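Local coordinates for protein oxidoreductase (Listeria innocua, PDB 3E18) that is of unknown specific function but binds NAD and is probably a dehydrogenase of the Gfo/Idh/MocA oxidoreductase family, at residues V69-P74 against E80-A85; K96-T99 against D104-A107; A85-K90 against M109-R114; G14-Y19 against M120-R125. All coordinates share one frame; numbering follows the deposited sequence.

Contact 4 opens first, at 14-19, just after the first strand of the Rossmann sheet. It closes last, at 120-125, and its long loop encloses the other three. Within that loop, contact 1 folds helix 78-87 back against strand 68-71. Contact 3 then starts at A85, the residue it shares with contact 1, and joins helix 78-87 to helix 102-115. Contact 2 is nested inside contact 3 and ties the turn after strand 91-95 to the start of helix 102-115. No loops cross. Contacts 1, 2 and 4 each reach NAD, while contact 3 lies away from it on the helix layer.

Contact 1. Residues V69-P74 against E80-A85; sequences VLIATP and ELAISA. With NAD (nicotinamide-adenine-dinucleotide), chain E.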
# COMPACT_ATOMS: atom_id res chain seq x y z
N VAL A 69 -37.35 10.72 13.05
CA VAL A 69 -36.93 9.39 13.49
C VAL A 69 -35.45 9.17 13.24
O VAL A 69 -34.86 9.69 12.28
CB VAL A 69 -37.77 8.22 12.87
CG1 VAL A 69 -39.27 8.41 13.15
CG2 VAL A 69 -37.50 8.07 11.38
N LEU A 70 -34.84 8.42 14.15
CA LEU A 70 -33.48 7.94 13.98
C LEU A 70 -33.56 6.47 13.60
O LEU A 70 -34.11 5.67 14.36
CB LEU A 70 -32.68 8.15 15.28
CG LEU A 70 -31.19 7.75 15.41
CD1 LEU A 70 -31.05 6.31 15.85
CD2 LEU A 70 -30.41 7.95 14.11
N ILE A 71 -33.00 6.10 12.45
CA ILE A 71 -32.98 4.69 12.01
C ILE A 71 -31.64 4.02 12.30
O ILE A 71 -30.63 4.32 11.68
CB ILE A 71 -33.39 4.54 10.53
CG1 ILE A 71 -34.83 5.02 10.36
CG2 ILE A 71 -33.29 3.07 10.04
CD1 ILE A 71 -35.13 5.50 9.00
N ALA A 72 -31.66 3.12 13.28
CA ALA A 72 -30.45 2.39 13.64
C ALA A 72 -30.70 0.87 13.62
O ALA A 72 -30.37 0.14 14.56
CB ALA A 72 -29.95 2.85 15.00
N THR A 73 -31.30 0.42 12.52
CA THR A 73 -31.58 -1.00 12.29
C THR A 73 -30.49 -1.56 11.35
O THR A 73 -29.71 -0.78 10.81
CB THR A 73 -32.97 -1.17 11.65
OG1 THR A 73 -32.98 -0.52 10.37
CG2 THR A 73 -34.05 -0.58 12.54
N PRO A 74 -30.41 -2.91 11.18
CA PRO A 74 -29.51 -3.46 10.15
C PRO A 74 -29.73 -2.86 8.75
O PRO A 74 -30.79 -2.34 8.44
CB PRO A 74 -29.82 -4.96 10.18
CG PRO A 74 -30.24 -5.21 11.59
CD PRO A 74 -31.05 -3.99 11.96
N GLU A 80 -36.74 1.16 3.48
CA GLU A 80 -38.19 1.06 3.69
C GLU A 80 -38.65 1.91 4.87
O GLU A 80 -39.65 2.63 4.77
CB GLU A 80 -38.64 -0.40 3.88
CG GLU A 80 -40.16 -0.59 4.07
CD GLU A 80 -40.58 -2.05 4.21
OE1 GLU A 80 -40.48 -2.82 3.22
OE2 GLU A 80 -41.02 -2.43 5.32
N LEU A 81 -37.91 1.83 5.98
CA LEU A 81 -38.22 2.60 7.18
C LEU A 81 -38.07 4.10 6.96
O LEU A 81 -38.87 4.88 7.48
CB LEU A 81 -37.37 2.15 8.37
CG LEU A 81 -37.48 0.66 8.74
CD1 LEU A 81 -36.50 0.28 9.86
CD2 LEU A 81 -38.89 0.25 9.10
N ALA A 82 -37.06 4.51 6.19
CA ALA A 82 -36.84 5.92 5.87
C ALA A 82 -37.94 6.47 4.98
O ALA A 82 -38.48 7.53 5.27
CB ALA A 82 -35.47 6.15 5.22
N ILE A 83 -38.26 5.76 3.89
CA ILE A 83 -39.31 6.22 2.98
C ILE A 83 -40.66 6.27 3.71
O ILE A 83 -41.38 7.25 3.60
CB ILE A 83 -39.37 5.37 1.68
CG1 ILE A 83 -38.11 5.63 0.84
CG2 ILE A 83 -40.67 5.63 0.89
CD1 ILE A 83 -37.96 4.72 -0.37
N SER A 84 -40.96 5.26 4.53
CA SER A 84 -42.15 5.30 5.38
C SER A 84 -42.23 6.51 6.30
O SER A 84 -43.29 7.12 6.44
CB SER A 84 -42.24 4.04 6.25
OG SER A 84 -42.54 2.94 5.43
N ALA A 85 -41.11 6.85 6.95
CA ALA A 85 -41.09 7.98 7.87
C ALA A 85 -41.28 9.29 7.11
O ALA A 85 -42.08 10.14 7.51
CB ALA A 85 -39.81 8.00 8.68
PA NAD E . -27.71 -4.16 16.40
O1A NAD E . -26.92 -4.05 17.65
O2A NAD E . -27.88 -5.54 15.91
O5B NAD E . -29.13 -3.44 16.58
C5B NAD E . -30.09 -3.33 15.55
C4B NAD E . -31.46 -3.26 16.22
O4B NAD E . -32.48 -3.01 15.26
C3B NAD E . -31.80 -4.58 16.90
O3B NAD E . -32.16 -4.33 18.24
C2B NAD E . -32.98 -5.11 16.11
O2B NAD E . -33.90 -5.83 16.91
C1B NAD E . -33.59 -3.84 15.55
N9A NAD E . -34.37 -4.05 14.32
C8A NAD E . -34.12 -4.94 13.30
N7A NAD E . -35.08 -4.80 12.36
C5A NAD E . -35.95 -3.84 12.77
C6A NAD E . -37.10 -3.32 12.21
N6A NAD E . -37.43 -3.65 10.96
N1A NAD E . -37.80 -2.33 12.88
C2A NAD E . -37.36 -1.86 14.10
N3A NAD E . -36.21 -2.39 14.66
C4A NAD E . -35.51 -3.36 14.00
O3 NAD E . -26.99 -3.26 15.25
PN NAD E . -26.05 -2.01 15.54
O1N NAD E . -24.64 -2.46 15.67
O2N NAD E . -26.64 -1.12 16.56
O5D NAD E . -26.12 -1.24 14.10
C5D NAD E . -27.32 -0.74 13.55
C4D NAD E . -27.00 0.32 12.47
O4D NAD E . -26.10 1.28 12.99
C3D NAD E . -26.32 -0.26 11.24
O3D NAD E . -26.72 0.46 10.09
C2D NAD E . -24.84 -0.00 11.46
O2D NAD E . -24.19 0.17 10.23
C1D NAD E . -24.87 1.29 12.26
N1N NAD E . -23.71 1.54 13.15
C2N NAD E . -23.04 2.72 12.96
C3N NAD E . -21.94 3.06 13.74
C7N NAD E . -21.40 4.45 13.64
O7N NAD E . -20.17 4.75 14.26
N7N NAD E . -22.09 5.40 12.99
C4N NAD E . -21.52 2.19 14.76
C5N NAD E . -22.22 0.99 14.96
C6N NAD E . -23.31 0.68 14.15
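V69, I71 and T73 face L81, A82 and A85 across a buried strand-helix interface. The axes of 69-71 and 80-85 run nearly antiparallel, at 169° and 9.5 Å apart.

The contacts across the interface are van der Waals, mostly between apolar side chains. V69 turns its CG2 branch onto the methyl of A85, with CG2 3.6 Å from A85 CB. I71 sends CG1 anti to its carbonyl carbon (chi1 -63°), and CD1 reaches the helix backbone. There I71 CD1 lies 3.5 Å from A82 N, and it stays 3.9 Å from A82 CB. L81 and T73 approach tip to tip, with L81 CD1 3.6 Å from T73 OG1.

The polar groups look to other partners. T73 OG1 is hydrogen-bonded to S77 OG, and T73 O to H78 NE2. S84 OG donates to E80 O at 3.0 Å, on the other face of that carbonyl plane from S84 N.

The cofactor meets the end of 69-74. T73 CG2 lies 3.5 Å from NAD C4A, and P74 CD lies 3.5 Å from NAD C8A, so both residues pack on the adenine.

This is the first leg of the beta-alpha-beta unit 68-71, 78-87, 91-95. No hydrogen bond crosses it. The helix is therefore seated on the strand by shape and burial, while T73 CG2 lies between L81 and the adenine.

Contact 2. Residues K96-T99 against D104-A107; sequences KPVT and DLLA. With NAD (nicotinamide-adenine-dinucleotide), chain E.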
# COMPACT_ATOMS: atom_id res chain seq x y z
N LYS A 96 -25.21 4.96 8.97
CA LYS A 96 -24.35 4.48 7.88
C LYS A 96 -24.38 2.95 7.79
O LYS A 96 -24.61 2.28 8.81
CB LYS A 96 -22.91 4.97 8.10
CG LYS A 96 -22.24 4.47 9.40
CD LYS A 96 -21.09 3.47 9.14
CE LYS A 96 -21.46 2.00 9.24
NZ LYS A 96 -21.20 1.38 10.57
N PRO A 97 -24.20 2.37 6.59
CA PRO A 97 -24.30 2.94 5.24
C PRO A 97 -25.80 3.19 5.08
O PRO A 97 -26.60 2.39 5.59
CB PRO A 97 -23.80 1.81 4.33
CG PRO A 97 -24.02 0.57 5.09
CD PRO A 97 -23.86 0.93 6.54
N VAL A 98 -26.19 4.30 4.47
CA VAL A 98 -27.61 4.63 4.51
C VAL A 98 -28.43 3.61 3.76
O VAL A 98 -29.48 3.19 4.25
CB VAL A 98 -27.94 6.05 4.06
CG1 VAL A 98 -27.47 7.02 5.10
CG2 VAL A 98 -27.36 6.36 2.68
N THR A 99 -27.94 3.19 2.60
CA THR A 99 -28.58 2.16 1.81
C THR A 99 -27.52 1.25 1.21
O THR A 99 -26.32 1.56 1.24
CB THR A 99 -29.39 2.74 0.66
OG1 THR A 99 -28.55 3.60 -0.13
CG2 THR A 99 -30.61 3.51 1.16
N ASP A 104 -30.92 3.30 -4.42
CA ASP A 104 -31.82 3.35 -3.27
C ASP A 104 -31.84 4.70 -2.54
O ASP A 104 -32.90 5.14 -2.09
CB ASP A 104 -31.47 2.25 -2.25
CG ASP A 104 -31.87 0.86 -2.70
OD1 ASP A 104 -32.49 0.74 -3.77
OD2 ASP A 104 -31.57 -0.13 -1.97
N LEU A 105 -30.67 5.34 -2.42
CA LEU A 105 -30.59 6.62 -1.75
C LEU A 105 -31.20 7.69 -2.63
O LEU A 105 -31.85 8.62 -2.14
CB LEU A 105 -29.13 6.98 -1.37
CG LEU A 105 -28.88 8.41 -0.89
CD1 LEU A 105 -29.68 8.74 0.40
CD2 LEU A 105 -27.41 8.70 -0.68
N LEU A 106 -31.02 7.56 -3.94
CA LEU A 106 -31.61 8.51 -4.88
C LEU A 106 -33.14 8.49 -4.74
O LEU A 106 -33.78 9.55 -4.79
CB LEU A 106 -31.19 8.15 -6.30
CG LEU A 106 -30.48 9.10 -7.25
CD1 LEU A 106 -29.48 10.03 -6.55
CD2 LEU A 106 -29.78 8.28 -8.31
N ALA A 107 -33.71 7.30 -4.53
CA ALA A 107 -35.14 7.16 -4.25
C ALA A 107 -35.57 7.90 -2.98
O ALA A 107 -36.58 8.61 -2.99
CB ALA A 107 -35.55 5.70 -4.19
PA NAD E . -27.71 -4.16 16.40
O1A NAD E . -26.92 -4.05 17.65
O2A NAD E . -27.88 -5.54 15.91
O5B NAD E . -29.13 -3.44 16.58
C5B NAD E . -30.09 -3.33 15.55
C4B NAD E . -31.46 -3.26 16.22
O4B NAD E . -32.48 -3.01 15.26
C3B NAD E . -31.80 -4.58 16.90
O3B NAD E . -32.16 -4.33 18.24
C2B NAD E . -32.98 -5.11 16.11
O2B NAD E . -33.90 -5.83 16.91
C1B NAD E . -33.59 -3.84 15.55
N9A NAD E . -34.37 -4.05 14.32
C8A NAD E . -34.12 -4.94 13.30
N7A NAD E . -35.08 -4.80 12.36
C5A NAD E . -35.95 -3.84 12.77
C6A NAD E . -37.10 -3.32 12.21
N6A NAD E . -37.43 -3.65 10.96
N1A NAD E . -37.80 -2.33 12.88
C2A NAD E . -37.36 -1.86 14.10
N3A NAD E . -36.21 -2.39 14.66
C4A NAD E . -35.51 -3.36 14.00
O3 NAD E . -26.99 -3.26 15.25
PN NAD E . -26.05 -2.01 15.54
O1N NAD E . -24.64 -2.46 15.67
O2N NAD E . -26.64 -1.12 16.56
O5D NAD E . -26.12 -1.24 14.10
C5D NAD E . -27.32 -0.74 13.55
C4D NAD E . -27.00 0.32 12.47
O4D NAD E . -26.10 1.28 12.99
C3D NAD E . -26.32 -0.26 11.24
O3D NAD E . -26.72 0.46 10.09
C2D NAD E . -24.84 -0.00 11.46
O2D NAD E . -24.19 0.17 10.23
C1D NAD E . -24.87 1.29 12.26
N1N NAD E . -23.71 1.54 13.15
C2N NAD E . -23.04 2.72 12.96
C3N NAD E . -21.94 3.06 13.74
C7N NAD E . -21.40 4.45 13.64
O7N NAD E . -20.17 4.75 14.26
N7N NAD E . -22.09 5.40 12.99
C4N NAD E . -21.52 2.19 14.76
C5N NAD E . -22.22 0.99 14.96
C6N NAD E . -23.31 0.68 14.15
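T99 holds OG1 between its backbone N and carbonyl carbon (chi1 55°), which sets the hydroxyl beside the first turns of helix 102-115. L105 has CG anti to its backbone N (chi1 169°), and this carries its two methyls toward V98. T99 OG1 lies 3.6 Å from L105 CB, the two side chains crossing at about a right angle. The hydroxyl is hydrogen-bonded to T101 O. T99 CB also packs against D104 CB at 3.6 Å. The D104 carboxylate has another partner, a salt bridge from OD1 to K79 NZ. V98 CG2 touches both methyls of L105, at 4.0 Å from L105 CD1 and 4.1 Å from L105 CD2.

The cis peptide bond before P97 belongs to the E-K-P motif, familiar in Gfo/Idh/MocA enzymes, formed here by E95, K96 and P97. It places K96 O against the nicotinamide ribose, where NAD O2D donates to K96 O at 2.6 Å. The K96 side chain was modelled in two conformers, so the weak bond of 3.2 Å from K96 NZ to NAD O2D in one of them is doubtful. V98 and L105 also pack on F119 of strand 119-122.

Contact 3. Residues A85-K90 against M109-R114; sequences ALEAGK and MDVAKR
L86 O accepts from G89 N at 2.8 Å, a tight bond at the end of helix 78-87. K90 N reaches back to A85 O at 3.0 Å. With the positive phi of G89 (87°), the two bonds make a Schellman motif that ends the helix and turns the chain into strand 91-95.

From this last turn L86 points at helix 102-115. Its CG is anti to the carbonyl carbon (chi1 -69°), and the forked end straddles A112, with L86 CD1 and L86 CD2 each 4.0 Å from A112 CB. Lower on the same side chain, L86 CB meets V111 CG1 at 3.8 Å. E87 bends at chi2 (-73°) and crosses V111 at about a right angle, leaving E87 OE2 4.0 Å from V111 CG1.

On helix 102-115 itself, R114 lays one face of its guanidinium over D110 CB. The charge pair R114 NH2 to D110 OD2 is long, and no N-H points at the oxygen.

The contact joins the two helices that flank strand 91-95 in sequence. L86 also packs on V92 of that strand. No hydrogen bond links the helices here, so they meet through methyl and methylene groups, with a carboxylate at the outer margin.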
# COMPACT_ATOMS: atom_id res chain seq x y z
N ALA A 85 -41.11 6.85 6.95
CA ALA A 85 -41.09 7.98 7.87
C ALA A 85 -41.28 9.29 7.11
O ALA A 85 -42.08 10.14 7.51
CB ALA A 85 -39.81 8.00 8.68
N LEU A 86 -40.58 9.42 5.99
CA LEU A 86 -40.73 10.60 5.15
C LEU A 86 -42.19 10.80 4.73
O LEU A 86 -42.74 11.87 4.99
CB LEU A 86 -39.80 10.56 3.94
CG LEU A 86 -38.31 10.72 4.31
CD1 LEU A 86 -37.43 10.27 3.17
CD2 LEU A 86 -37.96 12.16 4.75
N GLU A 87 -42.81 9.78 4.13
CA GLU A 87 -44.23 9.82 3.72
C GLU A 87 -45.17 10.22 4.84
O GLU A 87 -46.15 10.91 4.61
CB GLU A 87 -44.70 8.48 3.16
CG GLU A 87 -44.07 8.06 1.84
CD GLU A 87 -44.57 8.87 0.63
OE1 GLU A 87 -45.37 9.82 0.79
OE2 GLU A 87 -44.14 8.52 -0.49
N ALA A 88 -44.86 9.76 6.05
CA ALA A 88 -45.61 10.14 7.25
C ALA A 88 -45.36 11.58 7.75
O ALA A 88 -45.99 12.02 8.71
CB ALA A 88 -45.37 9.11 8.36
N GLY A 89 -44.45 12.31 7.11
CA GLY A 89 -44.15 13.69 7.49
C GLY A 89 -43.09 13.83 8.57
O GLY A 89 -43.09 14.80 9.32
N LYS A 90 -42.20 12.85 8.67
CA LYS A 90 -41.15 12.85 9.68
C LYS A 90 -39.81 13.07 8.98
O LYS A 90 -39.55 12.47 7.93
CB LYS A 90 -41.11 11.51 10.40
CG LYS A 90 -41.94 11.37 11.68
CD LYS A 90 -43.35 11.90 11.57
CE LYS A 90 -44.24 11.34 12.66
NZ LYS A 90 -45.38 12.26 12.95
N MET A 109 -33.92 10.38 -1.45
CA MET A 109 -33.72 11.80 -1.76
C MET A 109 -34.92 12.41 -2.50
O MET A 109 -35.38 13.51 -2.15
CB MET A 109 -32.42 12.00 -2.56
CG MET A 109 -31.11 11.90 -1.73
SD MET A 109 -29.57 11.79 -2.71
CE MET A 109 -29.60 13.34 -3.61
N ASP A 110 -35.42 11.68 -3.49
CA ASP A 110 -36.62 12.05 -4.24
C ASP A 110 -37.85 12.20 -3.34
O ASP A 110 -38.53 13.20 -3.40
CB ASP A 110 -36.91 11.03 -5.34
CG ASP A 110 -35.97 11.17 -6.54
OD1 ASP A 110 -35.33 12.23 -6.70
OD2 ASP A 110 -35.89 10.20 -7.31
N VAL A 111 -38.10 11.20 -2.51
CA VAL A 111 -39.21 11.24 -1.57
C VAL A 111 -39.08 12.43 -0.60
O VAL A 111 -40.03 13.18 -0.43
CB VAL A 111 -39.39 9.90 -0.80
CG1 VAL A 111 -40.48 10.01 0.28
CG2 VAL A 111 -39.73 8.76 -1.77
N ALA A 112 -37.90 12.62 -0.01
CA ALA A 112 -37.65 13.72 0.95
C ALA A 112 -37.96 15.08 0.31
O ALA A 112 -38.60 15.94 0.92
CB ALA A 112 -36.21 13.68 1.47
N LYS A 113 -37.54 15.25 -0.93
CA LYS A 113 -37.83 16.47 -1.68
C LYS A 113 -39.33 16.66 -1.92
O LYS A 113 -39.86 17.75 -1.72
CB LYS A 113 -37.09 16.44 -3.01
CG LYS A 113 -37.03 17.80 -3.70
CD LYS A 113 -36.66 17.67 -5.17
CE LYS A 113 -36.60 19.04 -5.85
NZ LYS A 113 -37.93 19.74 -5.91
N ARG A 114 -40.01 15.59 -2.33
CA ARG A 114 -41.44 15.61 -2.62
C ARG A 114 -42.31 15.92 -1.41
O ARG A 114 -43.31 16.62 -1.52
CB ARG A 114 -41.88 14.31 -3.29
CG ARG A 114 -41.37 14.18 -4.71
CD ARG A 114 -41.28 12.74 -5.16
NE ARG A 114 -40.56 12.60 -6.43
CZ ARG A 114 -40.22 11.44 -6.98
NH1 ARG A 114 -40.52 10.30 -6.39
NH2 ARG A 114 -39.57 11.43 -8.13

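Contact 4. Residues G14-Y19 against M120-R125; sequences GGMGSY and MVHQNR. With NAD (nicotinamide-adenine-dinucleotide), chain E.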
# COMPACT_ATOMS: atom_id res chain seq x y z
N GLY A 14 -30.60 -1.17 19.35
CA GLY A 14 -29.47 -2.08 19.50
C GLY A 14 -28.28 -1.32 20.03
O GLY A 14 -28.44 -0.33 20.74
N GLY A 15 -27.08 -1.78 19.67
CA GLY A 15 -25.84 -1.14 20.10
C GLY A 15 -25.77 0.36 19.84
O GLY A 15 -25.56 1.15 20.76
N MET A 16 -25.97 0.75 18.58
CA MET A 16 -25.85 2.16 18.20
C MET A 16 -27.11 2.96 18.54
O MET A 16 -27.03 4.12 18.95
CB MET A 16 -25.54 2.27 16.71
CG MET A 16 -24.95 3.62 16.30
SD MET A 16 -23.47 4.15 17.22
CE MET A 16 -23.30 5.81 16.59
N GLY A 17 -28.27 2.33 18.36
CA GLY A 17 -29.55 2.96 18.68
C GLY A 17 -29.65 3.37 20.13
O GLY A 17 -30.10 4.48 20.42
N SER A 18 -29.20 2.50 21.03
CA SER A 18 -29.17 2.85 22.45
C SER A 18 -28.20 3.99 22.72
O SER A 18 -28.44 4.80 23.61
CB SER A 18 -28.85 1.63 23.33
OG SER A 18 -27.58 1.11 23.02
N TYR A 19 -27.11 4.07 21.95
CA TYR A 19 -26.12 5.13 22.11
C TYR A 19 -26.63 6.47 21.57
O TYR A 19 -26.24 7.54 22.06
CB TYR A 19 -24.78 4.74 21.46
CG TYR A 19 -23.68 5.78 21.64
CD1 TYR A 19 -23.31 6.22 22.91
CD2 TYR A 19 -23.03 6.32 20.53
CE1 TYR A 19 -22.31 7.18 23.08
CE2 TYR A 19 -22.02 7.28 20.69
CZ TYR A 19 -21.67 7.71 21.97
OH TYR A 19 -20.68 8.66 22.13
N MET A 120 -30.94 12.92 6.61
CA MET A 120 -29.51 13.10 6.90
C MET A 120 -28.84 11.80 7.28
O MET A 120 -29.37 11.06 8.10
CB MET A 120 -29.31 14.12 8.04
CG MET A 120 -27.83 14.48 8.36
SD MET A 120 -27.57 15.93 9.41
CE MET A 120 -27.81 17.21 8.18
N VAL A 121 -27.67 11.54 6.70
CA VAL A 121 -26.85 10.37 7.07
C VAL A 121 -25.98 10.67 8.28
O VAL A 121 -25.35 11.71 8.34
CB VAL A 121 -25.95 9.99 5.90
N HIS A 122 -25.91 9.74 9.21
CA HIS A 122 -25.08 9.91 10.38
C HIS A 122 -23.62 9.57 10.09
O HIS A 122 -23.13 8.51 10.49
CB HIS A 122 -25.59 9.04 11.53
CG HIS A 122 -24.98 9.38 12.85
ND1 HIS A 122 -24.54 8.42 13.74
CD2 HIS A 122 -24.71 10.57 13.42
CE1 HIS A 122 -24.04 9.01 14.81
NE2 HIS A 122 -24.14 10.31 14.65
N GLN A 123 -22.93 10.47 9.40
CA GLN A 123 -21.50 10.29 9.17
C GLN A 123 -20.71 10.91 10.32
O GLN A 123 -20.03 11.90 10.17
CB GLN A 123 -21.10 10.84 7.78
CG GLN A 123 -21.85 10.15 6.60
CD GLN A 123 -21.50 8.67 6.36
OE1 GLN A 123 -20.56 8.12 6.94
NE2 GLN A 123 -22.27 8.03 5.51
N ASN A 124 -20.80 10.28 11.51
CA ASN A 124 -20.24 10.84 12.72
C ASN A 124 -18.71 10.89 12.72
O ASN A 124 -18.11 11.68 13.45
CB ASN A 124 -20.72 10.03 13.95
CG ASN A 124 -20.40 8.56 13.85
OD1 ASN A 124 -20.59 7.96 12.80
ND2 ASN A 124 -19.94 7.95 14.95
N ARG A 125 -18.06 10.07 11.89
CA ARG A 125 -16.59 10.02 11.92
C ARG A 125 -15.90 11.16 11.16
O ARG A 125 -14.67 11.28 11.17
CB ARG A 125 -16.07 8.63 11.55
CG ARG A 125 -16.44 7.61 12.64
CD ARG A 125 -15.56 6.39 12.63
NE ARG A 125 -15.84 5.51 13.76
CZ ARG A 125 -15.17 5.49 14.91
NH1 ARG A 125 -14.14 6.30 15.14
NH2 ARG A 125 -15.52 4.62 15.84
PA NAD E . -27.71 -4.16 16.40
O1A NAD E . -26.92 -4.05 17.65
O2A NAD E . -27.88 -5.54 15.91
O5B NAD E . -29.13 -3.44 16.58
C5B NAD E . -30.09 -3.33 15.55
C4B NAD E . -31.46 -3.26 16.22
O4B NAD E . -32.48 -3.01 15.26
C3B NAD E . -31.80 -4.58 16.90
O3B NAD E . -32.16 -4.33 18.24
C2B NAD E . -32.98 -5.11 16.11
O2B NAD E . -33.90 -5.83 16.91
C1B NAD E . -33.59 -3.84 15.55
N9A NAD E . -34.37 -4.05 14.32
C8A NAD E . -34.12 -4.94 13.30
N7A NAD E . -35.08 -4.80 12.36
C5A NAD E . -35.95 -3.84 12.77
C6A NAD E . -37.10 -3.32 12.21
N6A NAD E . -37.43 -3.65 10.96
N1A NAD E . -37.80 -2.33 12.88
C2A NAD E . -37.36 -1.86 14.10
N3A NAD E . -36.21 -2.39 14.66
C4A NAD E . -35.51 -3.36 14.00
O3 NAD E . -26.99 -3.26 15.25
PN NAD E . -26.05 -2.01 15.54
O1N NAD E . -24.64 -2.46 15.67
O2N NAD E . -26.64 -1.12 16.56
O5D NAD E . -26.12 -1.24 14.10
C5D NAD E . -27.32 -0.74 13.55
C4D NAD E . -27.00 0.32 12.47
O4D NAD E . -26.10 1.28 12.99
C3D NAD E . -26.32 -0.26 11.24
O3D NAD E . -26.72 0.46 10.09
C2D NAD E . -24.84 -0.00 11.46
O2D NAD E . -24.19 0.17 10.23
C1D NAD E . -24.87 1.29 12.26
N1N NAD E . -23.71 1.54 13.15
C2N NAD E . -23.04 2.72 12.96
C3N NAD E . -21.94 3.06 13.74
C7N NAD E . -21.40 4.45 13.64
O7N NAD E . -20.17 4.75 14.26
N7N NAD E . -22.09 5.40 12.99
C4N NAD E . -21.52 2.19 14.76
C5N NAD E . -22.22 0.99 14.96
C6N NAD E . -23.31 0.68 14.15
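M16 and H122 meet through a methyl group at a ring edge. M16 sends CG anti to its backbone N (chi1 -161°), bends at chi2 (54°) and then runs extended. This lays the thioether across one face of the nicotinamide ring, where M16 SD lies 3.7 Å from NAD C4N. Its methyl continues past the ring, and M16 CE stops 3.7 Å from H122 CE1, close to the imidazole plane.

H122 is held from several directions. One face carries N124 CB, 3.4 Å above the plane and toward the rim. Its ND1 is hydrogen-bonded to E95 OE2, and F307 meets the ring edge-to-face.

N124 keeps CG between its backbone N and carbonyl carbon, and the side-chain amide pairs with the nicotinamide carboxamide. NAD N7N donates to N124 OD1 at 3.0 Å, and N124 ND2 donates to NAD O7N at 3.3 Å. The two bonds fix the rotation of the carboxamide.

The diphosphate is bound by backbone at the start of helix 15-25. G15 N donates to NAD O1A at 3.0 Å, and M16 N donates almost straight to NAD O2N at 2.8 Å. G14 CA comes within 3.2 Å of NAD O5B.

G12, G14 and G17 fit the GxGxxG pattern, and this strand-turn-helix with amides on the diphosphate is typical of a Rossmann dinucleotide site.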